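Local coordinates for protein BSU-2 beta-lactamase (Bacillus subtilis, PDB 6W5E) that hydrolyses the beta-lactam ring of antibiotics as a class D beta-lactamase, probably through an acyl-enzyme formed on an active-site serine, at residues M194-V197 / K198-M201; Q175-F178 / L179-A183. All coordinates share one frame; numbering follows the deposited sequence.

Interaction 1: M194-V197 / K198-M201; sequences MKIV and KRMM. With EDO (1,2-ethanediol), chain F.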
loop_
_atom_site.group_PDB
_atom_site.type_symbol
_atom_site.label_atom_id
_atom_site.label_comp_id
_atom_site.label_asym_id
_atom_site.label_seq_id
_atom_site.Cartn_x
_atom_site.Cartn_y
_atom_site.Cartn_z
ATOM N N MET A 194 -4.971 13.036 4.737
ATOM C CA MET A 194 -5.469 11.684 4.506
ATOM C C MET A 194 -6.369 11.618 3.279
ATOM O O MET A 194 -6.308 10.647 2.519
ATOM C CB MET A 194 -6.166 11.163 5.753
ATOM C CG MET A 194 -5.168 10.916 6.863
ATOM S SD MET A 194 -5.859 10.195 8.359
ATOM C CE MET A 194 -6.694 11.611 9.068
ATOM N N LYS A 195 -7.198 12.644 3.056
ATOM C CA LYS A 195 -8.022 12.683 1.849
ATOM C C LYS A 195 -7.161 12.696 0.588
ATOM O O LYS A 195 -7.468 12.000 -0.382
ATOM C CB LYS A 195 -8.942 13.911 1.871
ATOM C CG LYS A 195 -9.970 13.924 2.979
ATOM C CD LYS A 195 -10.896 12.716 2.905
ATOM C CE LYS A 195 -12.073 12.863 3.867
ATOM N NZ LYS A 195 -12.801 11.577 4.057
ATOM N N ILE A 196 -6.095 13.501 0.570
ATOM C CA ILE A 196 -5.205 13.544 -0.592
ATOM C C ILE A 196 -4.565 12.181 -0.837
ATOM O O ILE A 196 -4.516 11.698 -1.973
ATOM C CB ILE A 196 -4.151 14.653 -0.422
ATOM C CG1 ILE A 196 -4.812 16.031 -0.487
ATOM C CG2 ILE A 196 -3.052 14.545 -1.472
ATOM C CD1 ILE A 196 -3.979 17.145 0.113
ATOM N N VAL A 197 -4.050 11.540 0.218
ATOM C CA VAL A 197 -3.379 10.254 0.013
ATOM C C VAL A 197 -4.367 9.202 -0.482
ATOM O O VAL A 197 -4.059 8.422 -1.390
ATOM C CB VAL A 197 -2.615 9.816 1.276
ATOM C CG1 VAL A 197 -2.101 8.380 1.124
ATOM C CG2 VAL A 197 -1.465 10.769 1.523
ATOM N N LYS A 198 -5.577 9.173 0.091
ATOM C CA LYS A 198 -6.603 8.270 -0.424
ATOM C C LYS A 198 -6.862 8.517 -1.905
ATOM O O LYS A 198 -6.926 7.572 -2.698
ATOM C CB LYS A 198 -7.899 8.421 0.374
ATOM C CG LYS A 198 -7.874 7.766 1.740
ATOM C CD LYS A 198 -9.216 7.953 2.444
ATOM C CE LYS A 198 -9.303 7.157 3.741
ATOM N NZ LYS A 198 -10.641 7.310 4.379
ATOM N N ARG A 199 -7.004 9.786 -2.305
ATOM C CA ARG A 199 -7.240 10.079 -3.714
ATOM C C ARG A 199 -6.092 9.574 -4.579
ATOM O O ARG A 199 -6.321 9.012 -5.658
ATOM C CB ARG A 199 -7.462 11.578 -3.927
ATOM C CG ARG A 199 -8.829 12.048 -3.447
ATOM C CD ARG A 199 -9.293 13.306 -4.164
ATOM N NE ARG A 199 -8.289 14.361 -4.107
ATOM C CZ ARG A 199 -8.235 15.296 -3.164
ATOM N NH1 ARG A 199 -9.124 15.303 -2.175
ATOM N NH2 ARG A 199 -7.275 16.212 -3.201
ATOM N N MET A 200 -4.851 9.726 -4.107
ATOM C CA MET A 200 -3.712 9.251 -4.882
ATOM C C MET A 200 -3.695 7.737 -5.019
ATOM O O MET A 200 -3.067 7.227 -5.946
ATOM C CB MET A 200 -2.388 9.708 -4.254
ATOM C CG MET A 200 -2.191 11.217 -4.272
ATOM S SD MET A 200 -0.540 11.743 -3.767
ATOM C CE MET A 200 -0.507 11.333 -2.047
ATOM N N MET A 201 -4.352 7.013 -4.110
ATOM C CA MET A 201 -4.431 5.558 -4.152
ATOM C C MET A 201 -5.567 5.033 -5.025
ATOM O O MET A 201 -5.663 3.814 -5.213
ATOM C CB MET A 201 -4.603 5.010 -2.730
ATOM C CG MET A 201 -3.407 5.229 -1.832
ATOM S SD MET A 201 -3.772 4.786 -0.113
ATOM C CE MET A 201 -3.913 3.009 -0.239
HETATM C C1 EDO F . -12.633 4.752 3.652
HETATM O O1 EDO F . -12.315 5.721 2.647
HETATM C C2 EDO F . -12.104 3.387 3.230
HETATM O O2 EDO F . -12.636 3.046 1.945
#
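The guanidinium of Arg-199 folds back along its own helix, with Lys-195 O and Ile-196 CA over one face. Ile-196 CA sits 4.2 Å above the plane of the Arg-199 group, displaced toward its rim. Arg-199 NH2 comes to 3.7 Å from Ile-196 CG1 and also forms a salt bridge with Glu-95. A bend at chi3 (-52°) turns the guanidinium back over the preceding turn.

Underneath runs the regular i to i+4 pattern of an alpha-helix. Lys-198 N donates to Met-194 O at 2.9 Å and nearly straight (170° at the hydrogen), and the Arg-199 N to Lys-195 O and Met-200 N to Ile-196 O bonds follow. The next one, Met-201 N to Val-197 O, is weak at 133°.

On the flank of Val-197 and Met-200, which are buried, the contacts are apolar. Met-200 bends at its sulfur so that CE lies 3.7 Å from Val-197 CG2 and 4.1 Å from Ile-196 CG2. The other branch of Val-197, CG1, approaches Met-201 SD at 4.2 Å. Lys-198 is different: its extended chain starts with CG 3.4 Å from Met-194 O and runs out along the helix flank. Its NZ gives a weak hydrogen bond of 2.9 Å to O1 of a 1,2-ethanediol, probably from the crystallisation liquor. The protein partners of that amine are Glu-185, whose carboxylate also takes a salt bridge from Lys-195, and the carbonyl of Ala-183.

Helix 191-200 lies between several elements. Ile-196 and Val-197 pack on helix 81-88, Met-200 and Met-201 reach helix 117-122, and Met-201 pairs through its backbone with Gly-213 of strand 209-217.

Interaction 2: Q175-F178 / L179-A183; sequences QETF and LEKLA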
loop_
_atom_site.group_PDB
_atom_site.type_symbol
_atom_site.label_atom_id
_atom_site.label_comp_id
_atom_site.label_asym_id
_atom_site.label_seq_id
_atom_site.Cartn_x
_atom_site.Cartn_y
_atom_site.Cartn_z
ATOM N N GLN A 175 0.460 -4.470 8.235
ATOM C CA GLN A 175 -0.009 -3.588 7.171
ATOM C C GLN A 175 -1.515 -3.375 7.269
ATOM O O GLN A 175 -1.995 -2.244 7.112
ATOM C CB GLN A 175 0.359 -4.167 5.808
ATOM C CG GLN A 175 1.832 -4.029 5.444
ATOM C CD GLN A 175 2.071 -3.066 4.289
ATOM O OE1 GLN A 175 1.390 -2.056 4.159
ATOM N NE2 GLN A 175 3.044 -3.378 3.450
ATOM N N GLU A 176 -2.276 -4.448 7.529
ATOM C CA GLU A 176 -3.724 -4.309 7.674
ATOM C C GLU A 176 -4.067 -3.340 8.795
ATOM O O GLU A 176 -4.966 -2.506 8.652
ATOM C CB GLU A 176 -4.390 -5.663 7.938
ATOM C CG GLU A 176 -5.936 -5.610 7.900
ATOM C CD GLU A 176 -6.597 -4.960 9.143
ATOM O OE1 GLU A 176 -6.000 -4.997 10.238
ATOM O OE2 GLU A 176 -7.717 -4.405 9.032
ATOM N N THR A 177 -3.387 -3.471 9.937
ATOM C CA THR A 177 -3.675 -2.620 11.084
ATOM C C THR A 177 -3.475 -1.160 10.727
ATOM O O THR A 177 -4.330 -0.314 11.015
ATOM C CB THR A 177 -2.770 -3.038 12.240
ATOM O OG1 THR A 177 -3.130 -4.365 12.625
ATOM C CG2 THR A 177 -2.897 -2.088 13.441
ATOM N N PHE A 178 -2.359 -0.857 10.065
ATOM C CA PHE A 178 -2.082 0.509 9.645
ATOM C C PHE A 178 -3.135 1.000 8.661
ATOM O O PHE A 178 -3.679 2.102 8.810
ATOM C CB PHE A 178 -0.693 0.570 9.015
ATOM C CG PHE A 178 -0.420 1.847 8.277
ATOM C CD1 PHE A 178 -0.271 3.048 8.957
ATOM C CD2 PHE A 178 -0.340 1.846 6.897
ATOM C CE1 PHE A 178 -0.039 4.223 8.267
ATOM C CE2 PHE A 178 -0.109 3.016 6.204
ATOM C CZ PHE A 178 0.044 4.208 6.891
ATOM N N LEU A 179 -3.438 0.193 7.642
ATOM C CA LEU A 179 -4.374 0.635 6.607
ATOM C C LEU A 179 -5.796 0.773 7.134
ATOM O O LEU A 179 -6.568 1.587 6.616
ATOM C CB LEU A 179 -4.323 -0.314 5.408
ATOM C CG LEU A 179 -3.005 -0.213 4.631
ATOM C CD1 LEU A 179 -2.874 -1.407 3.717
ATOM C CD2 LEU A 179 -2.909 1.096 3.842
ATOM N N GLU A 180 -6.171 -0.015 8.142
ATOM C CA GLU A 180 -7.476 0.164 8.761
ATOM C C GLU A 180 -7.571 1.523 9.449
ATOM O O GLU A 180 -8.612 2.189 9.390
ATOM C CB GLU A 180 -7.720 -0.965 9.763
ATOM C CG GLU A 180 -9.016 -0.839 10.517
ATOM C CD GLU A 180 -9.288 -2.017 11.430
ATOM O OE1 GLU A 180 -8.747 -3.124 11.187
ATOM O OE2 GLU A 180 -10.052 -1.827 12.405
ATOM N N LYS A 181 -6.494 1.947 10.116
ATOM C CA LYS A 181 -6.476 3.277 10.721
ATOM C C LYS A 181 -6.568 4.372 9.664
ATOM O O LYS A 181 -7.248 5.385 9.873
ATOM C CB LYS A 181 -5.216 3.451 11.564
ATOM C CG LYS A 181 -5.121 2.475 12.717
ATOM C CD LYS A 181 -3.747 2.560 13.372
ATOM C CE LYS A 181 -3.625 1.647 14.578
ATOM N NZ LYS A 181 -2.195 1.511 14.968
ATOM N N LEU A 182 -5.897 4.189 8.523
ATOM C CA LEU A 182 -6.012 5.169 7.446
ATOM C C LEU A 182 -7.432 5.212 6.884
ATOM O O LEU A 182 -7.988 6.292 6.659
ATOM C CB LEU A 182 -4.989 4.867 6.347
ATOM C CG LEU A 182 -5.081 5.746 5.089
ATOM C CD1 LEU A 182 -4.858 7.221 5.439
ATOM C CD2 LEU A 182 -4.094 5.271 4.012
ATOM N N ALA A 183 -8.037 4.046 6.651
ATOM C CA ALA A 183 -9.411 4.017 6.157
ATOM C C ALA A 183 -10.355 4.749 7.103
ATOM O O ALA A 183 -11.219 5.522 6.666
ATOM C CB ALA A 183 -9.865 2.571 5.977
#
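Residues Gln-175 to Ala-183 lie within one unbroken alpha-helix, 172-184, and the two halves are joined by consecutive i to i+4 bonds. Leu-179 N meets Gln-175 O at 2.9 Å and Glu-180 N meets Glu-176 O at 2.8 Å. The next rung is longer, with Lys-181 N 3.3 Å from Thr-177 O, and Leu-182 N to Phe-178 O closes the series. This helix packs against the central antiparallel sheet of the serine beta-lactamase fold.

The sheet-facing side carries Leu-179, whose side chain packs on Val-228, Val-239 and Val-241. Within the helix, its CG lies 4.1 Å from CD2 of Phe-178. With CG anti to the backbone N (chi1 167°), the Phe-178 ring swings alongside Leu-179, and it also packs on Leu-187. Gln-175 hydrogen-bonds through NE2 to Thr-77 OG1. Thr-77 lies in the Ser-X-X-Lys motif that ends at the carboxylated Lys-79, so this turn probably backs the active site.

Near strand 48-54, Glu-176 and Glu-180 both lie beside His-53. In the conformer described, their carboxylate planes are 63° apart and Glu-176 OE2 is 2.7 Å from Glu-180 OE1, but Glu-176 has a second conformer, so both the angle and the closeness are doubtful. Glu-180 OE2 has a salt bridge to Lys-184.

Along the more open flank Thr-177 and Lys-181 run side by side, pointing the same way. Thr-177 CG2 touches Lys-181 CE at 4.0 Å, while Thr-177 OG1 is hydrogen-bonded to Leu-173 O.

Both interactions are single-helix contacts, made in helices that follow each other in the chain, with centres about 14 Å apart. Interaction 2 is the more buried and lies against the large sheet, with one face of aliphatic side chains and another bearing two glutamates. Interaction 1 is partly buried: its Val-197 and Met-200 side chains face helices 81-88 and 117-122, whereas its basic residues lie toward the surface and pair with acids. The two helices meet directly. Lys-198 NZ probably hydrogen-bonds Ala-183 O at 3.0 Å, and the two methyls of Leu-182 meet Met-194 CG (from CD1, 4.0 Å) and Met-201 SD (from CD2, 4.2 Å).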